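Local structure of RNA-directed RNA polymerase (3ZED) at residues 584-589 / 614-619; 596-601 / 650-655; 285-290 / 735-740; 218-223 / 270-275. The protein catalyses RNA-templated RNA synthesis for infectious pancreatic necrosis virus and probably exists both free and covalently linked to the viral genome. One frame throughout, in Å; residues are numbered along the deposited sequence.

Followed from the N terminus, the chain first closes contact 4, where the loop at 218-223 meets helix 260-278 within the palm. The next helix, 283-293, opens contact 3, which closes only at 735-740 in the C-terminal region; this long excursion contains contacts 1 and 2 entirely. Those two interleave: 584-589, 596-601, 614-619 and 650-655 follow in order, so their loops cross, tying together four thumb helices, three short and one (604-621) long; the contact centres lie about 20 Å apart. Contacts 3 and 4 are about 17 Å apart between centres and touch directly, V287 CG1 lying 4.0 Å from L274 CD1, whereas the thumb pair stands far off, with contact 1 across the centre of the chain.

Contact 1: 584-589 / 614-619; sequences IASAAY and EAIRLV
Between S586 and A587 on one helix and I616 on the other there is no aromatic ring, and the flat groups of 614-619 take no part across the contact. The carboxylate of E614 and the guanidinium of R617 are paired within their own helix: R617 NH1 reaches E614 OE1 at 2.7 Å, on the syn lone pair of that oxygen. The bond is bent, with an N-H...O angle of 130°, and the carboxylate oxygen is tilted 23° out of the guanidinium plane. E628 and R639 extend this buried charged group.

Across the contact a single aliphatic chain does the work. With CG1 anti to its backbone N (chi1 -158°), I616 sends CD1 at the opposite helix, where it ends 3.8 Å from S586 OG. The same methyl lies 3.8 Å from A587 N, so it meets both a hydroxyl and the peptide link between the two residues. Farther back along the chain, A587 CB sits alongside I616 CG1 at 4.4 Å. The small side chains of S586 and A587 are consistent with the close approach of the helices, A587 CA and I616 CA being 6.9 Å apart.

S586 OG is a polar atom in a buried place, and E661 OE2 satisfies it. The loop carrying E661 and F662 lies beside both helices, S586 and V619 each touching F662. Between these two segments of the thumb domain the link is apolar packing: the methyl of I616 adds no polar partner to a serine whose hydrogen bond is made to a third part of the fold.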
loop_
_atom_site.group_PDB
_atom_site.type_symbol
_atom_site.label_atom_id
_atom_site.label_comp_id
_atom_site.label_asym_id
_atom_site.label_seq_id
_atom_site.Cartn_x
_atom_site.Cartn_y
_atom_site.Cartn_z
ATOM N N ILE B 584 -19.094 -5.443 -11.755
ATOM C CA ILE B 584 -20.033 -6.557 -11.560
ATOM C C ILE B 584 -19.834 -7.200 -10.173
ATOM O O ILE B 584 -20.823 -7.375 -9.465
ATOM C CB ILE B 584 -19.916 -7.582 -12.713
ATOM C CG1 ILE B 584 -20.290 -6.957 -14.085
ATOM C CG2 ILE B 584 -20.692 -8.891 -12.459
ATOM C CD1 ILE B 584 -21.786 -6.517 -14.340
ATOM N N ALA B 585 -18.588 -7.490 -9.768
ATOM C CA ALA B 585 -18.319 -8.102 -8.457
ATOM C C ALA B 585 -18.850 -7.222 -7.320
ATOM O O ALA B 585 -19.481 -7.727 -6.395
ATOM C CB ALA B 585 -16.821 -8.350 -8.280
ATOM N N SER B 586 -18.631 -5.914 -7.428
ATOM C CA SER B 586 -19.069 -4.918 -6.439
ATOM C C SER B 586 -20.616 -4.773 -6.419
ATOM O O SER B 586 -21.199 -4.647 -5.334
ATOM C CB SER B 586 -18.389 -3.582 -6.700
ATOM O OG SER B 586 -18.648 -2.694 -5.630
ATOM N N ALA B 587 -21.278 -4.878 -7.592
ATOM C CA ALA B 587 -22.744 -4.863 -7.695
ATOM C C ALA B 587 -23.341 -6.128 -7.086
ATOM O O ALA B 587 -24.374 -6.050 -6.419
ATOM C CB ALA B 587 -23.183 -4.742 -9.156
ATOM N N ALA B 588 -22.703 -7.292 -7.313
ATOM C CA ALA B 588 -23.162 -8.587 -6.799
ATOM C C ALA B 588 -22.958 -8.690 -5.272
ATOM O O ALA B 588 -23.871 -9.122 -4.563
ATOM C CB ALA B 588 -22.430 -9.725 -7.505
ATOM N N TYR B 589 -21.766 -8.300 -4.779
ATOM C CA TYR B 589 -21.414 -8.367 -3.368
ATOM C C TYR B 589 -20.964 -7.010 -2.831
ATOM O O TYR B 589 -19.762 -6.784 -2.687
ATOM C CB TYR B 589 -20.328 -9.424 -3.130
ATOM C CG TYR B 589 -20.898 -10.821 -3.140
ATOM C CD1 TYR B 589 -21.472 -11.369 -2.000
ATOM C CD2 TYR B 589 -20.907 -11.582 -4.308
ATOM C CE1 TYR B 589 -22.036 -12.645 -2.018
ATOM C CE2 TYR B 589 -21.478 -12.845 -4.339
ATOM C CZ TYR B 589 -22.046 -13.373 -3.193
ATOM O OH TYR B 589 -22.620 -14.622 -3.234
ATOM N N GLU B 614 -25.767 4.853 -5.545
ATOM C CA GLU B 614 -25.238 6.039 -6.207
ATOM C C GLU B 614 -23.768 5.849 -6.603
ATOM O O GLU B 614 -23.394 6.228 -7.711
ATOM C CB GLU B 614 -25.388 7.296 -5.321
ATOM C CG GLU B 614 -26.817 7.778 -5.106
ATOM C CD GLU B 614 -27.548 8.287 -6.333
ATOM O OE1 GLU B 614 -28.017 7.459 -7.144
ATOM O OE2 GLU B 614 -27.688 9.519 -6.467
ATOM N N ALA B 615 -22.941 5.247 -5.711
ATOM C CA ALA B 615 -21.514 5.023 -5.960
ATOM C C ALA B 615 -21.294 4.033 -7.093
ATOM O O ALA B 615 -20.459 4.307 -7.951
ATOM C CB ALA B 615 -20.805 4.560 -4.702
ATOM N N ILE B 616 -22.078 2.937 -7.159
ATOM C CA ILE B 616 -21.957 1.961 -8.249
ATOM C C ILE B 616 -22.282 2.661 -9.624
ATOM O O ILE B 616 -21.613 2.390 -10.630
ATOM C CB ILE B 616 -22.745 0.637 -8.011
ATOM C CG1 ILE B 616 -22.174 -0.513 -8.858
ATOM C CG2 ILE B 616 -24.251 0.763 -8.220
ATOM C CD1 ILE B 616 -20.850 -1.156 -8.327
ATOM N N ARG B 617 -23.227 3.613 -9.622
ATOM C CA ARG B 617 -23.568 4.391 -10.816
ATOM C C ARG B 617 -22.409 5.331 -11.183
ATOM O O ARG B 617 -21.971 5.313 -12.329
ATOM C CB ARG B 617 -24.857 5.191 -10.596
ATOM C CG ARG B 617 -26.109 4.336 -10.447
ATOM C CD ARG B 617 -27.293 5.166 -9.965
ATOM N NE ARG B 617 -27.777 6.042 -11.029
ATOM C CZ ARG B 617 -28.573 7.090 -10.849
ATOM N NH1 ARG B 617 -28.969 7.431 -9.629
ATOM N NH2 ARG B 617 -28.971 7.809 -11.881
ATOM N N LEU B 618 -21.883 6.089 -10.201
ATOM C CA LEU B 618 -20.797 7.060 -10.359
ATOM C C LEU B 618 -19.520 6.494 -10.957
ATOM O O LEU B 618 -18.901 7.139 -11.810
ATOM C CB LEU B 618 -20.414 7.656 -8.999
ATOM C CG LEU B 618 -21.180 8.819 -8.463
ATOM C CD1 LEU B 618 -20.841 9.017 -7.011
ATOM C CD2 LEU B 618 -20.832 10.065 -9.203
ATOM N N VAL B 619 -19.081 5.347 -10.452
ATOM C CA VAL B 619 -17.814 4.754 -10.865
ATOM C C VAL B 619 -17.878 4.122 -12.252
ATOM O O VAL B 619 -16.824 3.831 -12.802
ATOM C CB VAL B 619 -17.254 3.761 -9.813
ATOM C CG1 VAL B 619 -16.888 4.516 -8.543
ATOM C CG2 VAL B 619 -18.228 2.606 -9.538
#

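Contact 2: 596-601 / 650-655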
loop_
_atom_site.group_PDB
_atom_site.type_symbol
_atom_site.label_atom_id
_atom_site.label_comp_id
_atom_site.label_asym_id
_atom_site.label_seq_id
_atom_site.Cartn_x
_atom_site.Cartn_y
_atom_site.Cartn_z
ATOM N N LYS B 596 -18.154 0.263 13.189
ATOM C CA LYS B 596 -19.119 0.091 14.279
ATOM C C LYS B 596 -19.721 1.423 14.742
ATOM O O LYS B 596 -20.941 1.504 14.907
ATOM C CB LYS B 596 -18.466 -0.633 15.466
ATOM N N ALA B 597 -18.868 2.461 14.917
ATOM C CA ALA B 597 -19.246 3.801 15.384
ATOM C C ALA B 597 -20.266 4.472 14.461
ATOM O O ALA B 597 -21.308 4.928 14.947
ATOM C CB ALA B 597 -18.008 4.679 15.526
ATOM N N LEU B 598 -19.984 4.511 13.144
ATOM C CA LEU B 598 -20.875 5.120 12.153
ATOM C C LEU B 598 -22.165 4.306 12.010
ATOM O O LEU B 598 -23.244 4.899 11.915
ATOM C CB LEU B 598 -20.160 5.270 10.793
ATOM C CG LEU B 598 -20.863 6.087 9.692
ATOM C CD1 LEU B 598 -21.011 7.556 10.073
ATOM C CD2 LEU B 598 -20.103 5.992 8.418
ATOM N N ALA B 599 -22.052 2.958 12.036
ATOM C CA ALA B 599 -23.195 2.043 11.932
ATOM C C ALA B 599 -24.191 2.253 13.090
ATOM O O ALA B 599 -25.398 2.132 12.875
ATOM C CB ALA B 599 -22.710 0.601 11.905
ATOM N N ARG B 600 -23.677 2.610 14.292
ATOM C CA ARG B 600 -24.451 2.872 15.512
ATOM C C ARG B 600 -25.334 4.125 15.392
ATOM O O ARG B 600 -26.426 4.146 15.965
ATOM C CB ARG B 600 -23.514 3.017 16.726
ATOM N N LYS B 601 -24.856 5.166 14.661
ATOM C CA LYS B 601 -25.552 6.449 14.456
ATOM C C LYS B 601 -26.911 6.268 13.740
ATOM O O LYS B 601 -27.007 5.454 12.821
ATOM C CB LYS B 601 -24.664 7.434 13.672
ATOM C CG LYS B 601 -23.514 7.998 14.495
ATOM C CD LYS B 601 -22.505 8.741 13.640
ATOM C CE LYS B 601 -21.296 9.156 14.446
ATOM N NZ LYS B 601 -20.166 9.573 13.573
ATOM N N THR B 650 -28.803 14.076 5.274
ATOM C CA THR B 650 -28.063 15.047 4.457
ATOM C C THR B 650 -26.562 15.045 4.814
ATOM O O THR B 650 -25.738 14.989 3.900
ATOM C CB THR B 650 -28.709 16.440 4.573
ATOM O OG1 THR B 650 -30.068 16.333 4.137
ATOM C CG2 THR B 650 -28.001 17.506 3.737
ATOM N N GLY B 651 -26.234 15.054 6.111
ATOM C CA GLY B 651 -24.854 15.029 6.598
ATOM C C GLY B 651 -24.081 13.801 6.146
ATOM O O GLY B 651 -22.924 13.913 5.727
ATOM N N PHE B 652 -24.735 12.618 6.215
ATOM C CA PHE B 652 -24.177 11.341 5.783
ATOM C C PHE B 652 -24.005 11.307 4.271
ATOM O O PHE B 652 -22.970 10.837 3.813
ATOM C CB PHE B 652 -25.061 10.165 6.227
ATOM C CG PHE B 652 -25.169 9.961 7.714
ATOM C CD1 PHE B 652 -24.027 9.764 8.492
ATOM C CD2 PHE B 652 -26.413 9.901 8.335
ATOM C CE1 PHE B 652 -24.127 9.554 9.867
ATOM C CE2 PHE B 652 -26.513 9.687 9.710
ATOM C CZ PHE B 652 -25.368 9.514 10.466
ATOM N N LEU B 653 -24.999 11.816 3.500
ATOM C CA LEU B 653 -24.944 11.848 2.040
ATOM C C LEU B 653 -23.891 12.861 1.541
ATOM O O LEU B 653 -23.314 12.638 0.472
ATOM C CB LEU B 653 -26.311 12.114 1.414
ATOM C CG LEU B 653 -27.383 11.012 1.555
ATOM C CD1 LEU B 653 -28.678 11.431 0.884
ATOM C CD2 LEU B 653 -26.922 9.677 0.975
ATOM N N ASP B 654 -23.604 13.930 2.314
ATOM C CA ASP B 654 -22.560 14.902 1.971
ATOM C C ASP B 654 -21.199 14.274 2.255
ATOM O O ASP B 654 -20.283 14.368 1.427
ATOM C CB ASP B 654 -22.713 16.236 2.750
ATOM C CG ASP B 654 -23.916 17.114 2.421
ATOM O OD1 ASP B 654 -24.262 17.231 1.227
ATOM O OD2 ASP B 654 -24.452 17.761 3.354
ATOM N N ASP B 655 -21.072 13.601 3.413
ATOM C CA ASP B 655 -19.818 12.923 3.781
ATOM C C ASP B 655 -19.928 11.404 3.496
ATOM O O ASP B 655 -19.615 10.591 4.357
ATOM C CB ASP B 655 -19.460 13.210 5.253
ATOM C CG ASP B 655 -19.474 14.685 5.630
ATOM O OD1 ASP B 655 -18.916 15.504 4.860
ATOM O OD2 ASP B 655 -20.046 15.020 6.690
#
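F652 points its ring at helix 596-600 and is met by two aliphatic groups. L598 CD1 approaches obliquely to 3.7 Å from F652 CE1, and K601 CB comes within 3.9 Å of F652 CZ, again at a slant. The leucine and the phenylalanine run past one another in opposite directions, so their outer ends overlap although the backbones stay apart, L598 CA and F652 CA being 9.5 Å from each other. L598 gains this reach because its CG is anti to the backbone N (chi1 -171°).

K601 contributes hydrocarbon, not charge. Its extended chain carries CD along to 4.2 Å from F652 CE1, after which the ammonium leads away: NZ is 5.4 Å from that same ring carbon. The evidence is therefore for methylene-ring packing and not for a cation-pi pair.

In the next layer, M659 touches both L598 and F652, bridging the two sides, while A604 and A607 of helix 604-621 also pack on the ring. L593 and N658 adjoin L598, and N595 OD1 accepts from L598 N near the start of the short helix. On the partner helix, L653 turns to I610 and V611.

A phenylalanine that is only partly exposed is here shielded by a leucine methyl and the methylene chain of the exposed K601, implying that this surface contact within the thumb domain is hydrophobic while the charged end of K601 stays in reach of solvent.

Contact 3: 285-290 / 735-740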
loop_
_atom_site.group_PDB
_atom_site.type_symbol
_atom_site.label_atom_id
_atom_site.label_comp_id
_atom_site.label_asym_id
_atom_site.label_seq_id
_atom_site.Cartn_x
_atom_site.Cartn_y
_atom_site.Cartn_z
ATOM N N ALA B 285 26.260 -7.077 21.407
ATOM C CA ALA B 285 25.454 -7.654 22.490
ATOM C C ALA B 285 24.288 -6.731 22.857
ATOM O O ALA B 285 23.189 -7.215 23.106
ATOM C CB ALA B 285 26.313 -7.922 23.716
ATOM N N GLY B 286 24.548 -5.422 22.868
ATOM C CA GLY B 286 23.583 -4.387 23.207
ATOM C C GLY B 286 22.439 -4.291 22.229
ATOM O O GLY B 286 21.278 -4.309 22.647
ATOM N N VAL B 287 22.754 -4.173 20.921
ATOM C CA VAL B 287 21.751 -4.054 19.846
ATOM C C VAL B 287 20.929 -5.350 19.774
ATOM O O VAL B 287 19.696 -5.275 19.723
ATOM C CB VAL B 287 22.399 -3.669 18.484
ATOM C CG1 VAL B 287 21.467 -3.922 17.303
ATOM C CG2 VAL B 287 22.861 -2.213 18.497
ATOM N N LYS B 288 21.600 -6.516 19.856
ATOM C CA LYS B 288 20.953 -7.827 19.823
ATOM C C LYS B 288 19.982 -8.027 21.005
ATOM O O LYS B 288 18.899 -8.598 20.797
ATOM C CB LYS B 288 21.983 -8.960 19.771
ATOM C CG LYS B 288 22.440 -9.270 18.350
ATOM C CD LYS B 288 23.340 -10.495 18.286
ATOM C CE LYS B 288 23.702 -10.889 16.871
ATOM N NZ LYS B 288 22.775 -11.917 16.322
ATOM N N LYS B 289 20.352 -7.531 22.217
ATOM C CA LYS B 289 19.532 -7.597 23.438
ATOM C C LYS B 289 18.251 -6.775 23.262
ATOM O O LYS B 289 17.172 -7.292 23.544
ATOM C CB LYS B 289 20.316 -7.124 24.684
ATOM C CG LYS B 289 19.595 -7.418 26.002
ATOM C CD LYS B 289 20.132 -6.597 27.169
ATOM C CE LYS B 289 19.056 -5.853 27.938
ATOM N NZ LYS B 289 18.121 -6.774 28.637
ATOM N N THR B 290 18.372 -5.515 22.781
ATOM C CA THR B 290 17.236 -4.620 22.517
ATOM C C THR B 290 16.266 -5.263 21.503
ATOM O O THR B 290 15.067 -5.291 21.753
ATOM C CB THR B 290 17.745 -3.255 22.016
ATOM O OG1 THR B 290 18.547 -2.668 23.041
ATOM C CG2 THR B 290 16.607 -2.297 21.615
ATOM N N LEU B 735 28.584 -3.270 6.683
ATOM C CA LEU B 735 29.324 -3.514 7.932
ATOM C C LEU B 735 28.478 -4.169 9.033
ATOM O O LEU B 735 27.305 -3.838 9.184
ATOM C CB LEU B 735 29.904 -2.203 8.449
ATOM C CG LEU B 735 31.090 -1.628 7.673
ATOM C CD1 LEU B 735 31.131 -0.109 7.799
ATOM C CD2 LEU B 735 32.409 -2.232 8.152
ATOM N N ARG B 736 29.096 -5.062 9.833
ATOM C CA ARG B 736 28.427 -5.777 10.932
ATOM C C ARG B 736 28.081 -4.829 12.106
ATOM O O ARG B 736 28.654 -3.737 12.226
ATOM C CB ARG B 736 29.255 -6.991 11.416
ATOM C CG ARG B 736 30.612 -6.646 12.011
ATOM C CD ARG B 736 31.458 -7.870 12.274
ATOM N NE ARG B 736 30.982 -8.674 13.400
ATOM C CZ ARG B 736 31.447 -9.883 13.706
ATOM N NH1 ARG B 736 32.404 -10.440 12.974
ATOM N NH2 ARG B 736 30.958 -10.544 14.748
ATOM N N VAL B 737 27.138 -5.278 12.969
ATOM C CA VAL B 737 26.557 -4.542 14.102
ATOM C C VAL B 737 27.607 -4.170 15.191
ATOM O O VAL B 737 27.437 -3.133 15.834
ATOM C CB VAL B 737 25.323 -5.330 14.645
ATOM C CG1 VAL B 737 25.043 -5.079 16.112
ATOM C CG2 VAL B 737 24.081 -5.018 13.813
ATOM N N SER B 738 28.704 -4.949 15.348
ATOM C CA SER B 738 29.758 -4.651 16.336
ATOM C C SER B 738 30.509 -3.326 16.023
ATOM O O SER B 738 31.046 -2.717 16.941
ATOM C CB SER B 738 30.759 -5.799 16.430
ATOM O OG SER B 738 31.381 -6.023 15.177
ATOM N N THR B 739 30.483 -2.865 14.752
ATOM C CA THR B 739 31.131 -1.637 14.253
ATOM C C THR B 739 30.223 -0.396 14.310
ATOM O O THR B 739 30.619 0.656 13.804
ATOM C CB THR B 739 31.567 -1.830 12.771
ATOM O OG1 THR B 739 30.415 -1.826 11.898
ATOM C CG2 THR B 739 32.406 -3.081 12.544
ATOM N N LEU B 740 29.013 -0.502 14.890
ATOM C CA LEU B 740 28.031 0.595 14.868
ATOM C C LEU B 740 28.493 1.866 15.571
ATOM O O LEU B 740 28.160 2.951 15.092
ATOM C CB LEU B 740 26.658 0.169 15.415
ATOM C CG LEU B 740 25.753 -0.597 14.447
ATOM C CD1 LEU B 740 24.550 -1.152 15.176
ATOM C CD2 LEU B 740 25.330 0.266 13.246
#
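V287 lays its branched end over V737 and L740 at once. Its CB is 3.8 Å from V737 CG1, and its CG1 follows at 3.9 Å from that same methyl, so V737 CG1 sits against one flank of the branch. The other methyl, V287 CG2, meets L740 CD1 at 3.9 Å, the two side chains crossing at about a right angle. In both valines CG1 is anti to the backbone N (chi1 164° in V287, 153° in V737), which turns these methyls into the shared interface.

The turn presenting V737 and L740 is held by its own bonds. T739 OG1 approaches R736 O at 2.6 Å with a C=O...O angle of 160°, and T739 N donates to that oxygen as well. R736 also forms a salt bridge with E284, a charged link beside the apolar patch.

The contact fastens helix 283-293, in the palm, to the 3-10 turn leading into helix 740-752 of the C-terminal region. T290 packs on F270 and D273 of helix 260-278, L740 rests on T442 and N446 of helix 438-452, and V737 touches S781 of helix 781-789.

Contact 4: 218-223 / 270-275; sequences RWAPSW and FIRDLG
I271 packs closely against A220 and P221, whereas R272, the next residue on the helix, makes a looser approach. In the tight part one methyl does all the touching: I271 CG2 is 3.9 Å from P221 CD and 4.0 Å from A220 CA, with A220 CB a little farther from it at 4.4 Å. The CG2 branch stands between the backbone N and the carbonyl carbon, since CG1 takes the position anti to N (chi1 -165°). The proline ring and the isoleucine meet at a slant, and the loop comes near enough for A220 CA and I271 CA to lie 6.5 Å apart.

The looser side belongs to R272. Its chain bends at chi3 (46°) to bring the guanidinium back toward the loop, but NH1 stops 4.4 Å from A220 CB, an oblique meeting with a methyl and not a polar bond. R272 is partly exposed, while A220, P221 and I271 are buried.

Other parts close round the tight side. P221 also packs on L330, L331 and M334 of helix 326-340, and I271 on T439, W440 and F443 of helix 438-452. Next to the pair, S222 OG is hydrogen-bonded to D268, one turn earlier on helix 260-278. Apolar side chains of another protein's chain pack on A220 and I271, and on W219 and W223.

The loop is thus applied to helix 260-278 within the palm by an apolar seam, with an arginine lying along its margin. Such chemistry implies that burial of hydrocarbon secures A220, P221 and I271, while the S222-D268 hydrogen bond adds a polar tie alongside.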
loop_
_atom_site.group_PDB
_atom_site.type_symbol
_atom_site.label_atom_id
_atom_site.label_comp_id
_atom_site.label_asym_id
_atom_site.label_seq_id
_atom_site.Cartn_x
_atom_site.Cartn_y
_atom_site.Cartn_z
ATOM N N ARG B 218 15.650 12.512 14.262
ATOM C CA ARG B 218 16.617 12.601 15.353
ATOM C C ARG B 218 16.021 12.327 16.719
ATOM O O ARG B 218 16.774 12.260 17.698
ATOM C CB ARG B 218 17.259 14.011 15.411
ATOM C CG ARG B 218 17.961 14.488 14.156
ATOM C CD ARG B 218 18.243 15.981 14.238
ATOM N NE ARG B 218 18.851 16.484 13.006
ATOM C CZ ARG B 218 20.143 16.387 12.710
ATOM N NH1 ARG B 218 20.982 15.815 13.558
ATOM N NH2 ARG B 218 20.601 16.853 11.558
ATOM N N TRP B 219 14.694 12.244 16.823
ATOM C CA TRP B 219 14.058 12.158 18.127
ATOM C C TRP B 219 13.141 10.974 18.330
ATOM O O TRP B 219 12.753 10.285 17.375
ATOM C CB TRP B 219 13.243 13.444 18.352
ATOM C CG TRP B 219 14.104 14.675 18.425
ATOM C CD1 TRP B 219 14.842 15.100 19.493
ATOM C CD2 TRP B 219 14.396 15.574 17.349
ATOM N NE1 TRP B 219 15.534 16.246 19.166
ATOM C CE2 TRP B 219 15.292 16.549 17.849
ATOM C CE3 TRP B 219 13.988 15.647 16.003
ATOM C CZ2 TRP B 219 15.751 17.613 17.066
ATOM C CZ3 TRP B 219 14.459 16.691 15.224
ATOM C CH2 TRP B 219 15.327 17.658 15.753
ATOM N N ALA B 220 12.774 10.763 19.609
ATOM C CA ALA B 220 11.787 9.773 20.027
ATOM C C ALA B 220 10.408 10.237 19.507
ATOM O O ALA B 220 10.156 11.447 19.508
ATOM C CB ALA B 220 11.783 9.652 21.548
ATOM N N PRO B 221 9.518 9.336 19.050
ATOM C CA PRO B 221 8.228 9.786 18.491
ATOM C C PRO B 221 7.408 10.757 19.347
ATOM O O PRO B 221 6.861 11.698 18.770
ATOM C CB PRO B 221 7.459 8.481 18.292
ATOM C CG PRO B 221 8.520 7.490 18.040
ATOM C CD PRO B 221 9.665 7.875 18.929
ATOM N N SER B 222 7.308 10.545 20.688
ATOM C CA SER B 222 6.518 11.405 21.586
ATOM C C SER B 222 6.989 12.867 21.585
ATOM O O SER B 222 6.196 13.759 21.900
ATOM C CB SER B 222 6.548 10.874 23.014
ATOM O OG SER B 222 7.849 10.950 23.580
ATOM N N TRP B 223 8.275 13.111 21.246
ATOM C CA TRP B 223 8.854 14.451 21.211
ATOM C C TRP B 223 8.364 15.258 19.979
ATOM O O TRP B 223 8.650 16.449 19.874
ATOM C CB TRP B 223 10.386 14.366 21.239
ATOM C CG TRP B 223 10.956 14.017 22.579
ATOM C CD1 TRP B 223 10.646 12.935 23.350
ATOM C CD2 TRP B 223 11.995 14.721 23.274
ATOM N NE1 TRP B 223 11.413 12.933 24.496
ATOM C CE2 TRP B 223 12.276 13.999 24.457
ATOM C CE3 TRP B 223 12.744 15.877 22.994
ATOM C CZ2 TRP B 223 13.241 14.425 25.388
ATOM C CZ3 TRP B 223 13.700 16.300 23.913
ATOM C CH2 TRP B 223 13.941 15.579 25.093
ATOM N N PHE B 270 12.079 1.786 22.276
ATOM C CA PHE B 270 12.789 0.993 21.283
ATOM C C PHE B 270 13.874 1.808 20.569
ATOM O O PHE B 270 15.006 1.341 20.507
ATOM C CB PHE B 270 11.823 0.366 20.251
ATOM C CG PHE B 270 12.522 -0.512 19.239
ATOM C CD1 PHE B 270 13.135 -1.702 19.629
ATOM C CD2 PHE B 270 12.590 -0.137 17.899
ATOM C CE1 PHE B 270 13.786 -2.516 18.691
ATOM C CE2 PHE B 270 13.242 -0.951 16.955
ATOM C CZ PHE B 270 13.834 -2.133 17.359
ATOM N N ILE B 271 13.535 2.999 20.033
ATOM C CA ILE B 271 14.479 3.853 19.297
ATOM C C ILE B 271 15.596 4.386 20.247
ATOM O O ILE B 271 16.756 4.449 19.825
ATOM C CB ILE B 271 13.758 4.991 18.476
ATOM C CG1 ILE B 271 14.689 5.651 17.422
ATOM C CG2 ILE B 271 13.075 6.049 19.349
ATOM C CD1 ILE B 271 15.059 4.766 16.240
ATOM N N ARG B 272 15.255 4.705 21.524
ATOM C CA ARG B 272 16.207 5.200 22.529
ATOM C C ARG B 272 17.179 4.097 22.954
ATOM O O ARG B 272 18.384 4.346 23.023
ATOM C CB ARG B 272 15.452 5.768 23.741
ATOM C CG ARG B 272 16.298 6.052 25.002
ATOM C CD ARG B 272 15.575 6.912 26.027
ATOM N NE ARG B 272 14.199 6.464 26.252
ATOM C CZ ARG B 272 13.122 7.188 25.972
ATOM N NH1 ARG B 272 13.248 8.421 25.491
ATOM N NH2 ARG B 272 11.910 6.695 26.191
ATOM N N ASP B 273 16.651 2.881 23.223
ATOM C CA ASP B 273 17.456 1.722 23.633
ATOM C C ASP B 273 18.357 1.260 22.512
ATOM O O ASP B 273 19.467 0.830 22.787
ATOM C CB ASP B 273 16.581 0.552 24.109
ATOM C CG ASP B 273 16.059 0.644 25.532
ATOM O OD1 ASP B 273 16.208 1.725 26.160
ATOM O OD2 ASP B 273 15.492 -0.359 26.018
ATOM N N LEU B 274 17.889 1.354 21.254
ATOM C CA LEU B 274 18.669 0.996 20.074
ATOM C C LEU B 274 19.840 1.989 19.901
ATOM O O LEU B 274 20.982 1.556 19.751
ATOM C CB LEU B 274 17.757 0.970 18.839
ATOM C CG LEU B 274 18.318 0.438 17.510
ATOM C CD1 LEU B 274 18.792 -1.027 17.634
ATOM C CD2 LEU B 274 17.270 0.554 16.410
ATOM N N GLY B 275 19.547 3.285 19.971
ATOM C CA GLY B 275 20.543 4.337 19.832
ATOM C C GLY B 275 21.642 4.281 20.866
ATOM O O GLY B 275 22.812 4.487 20.532
#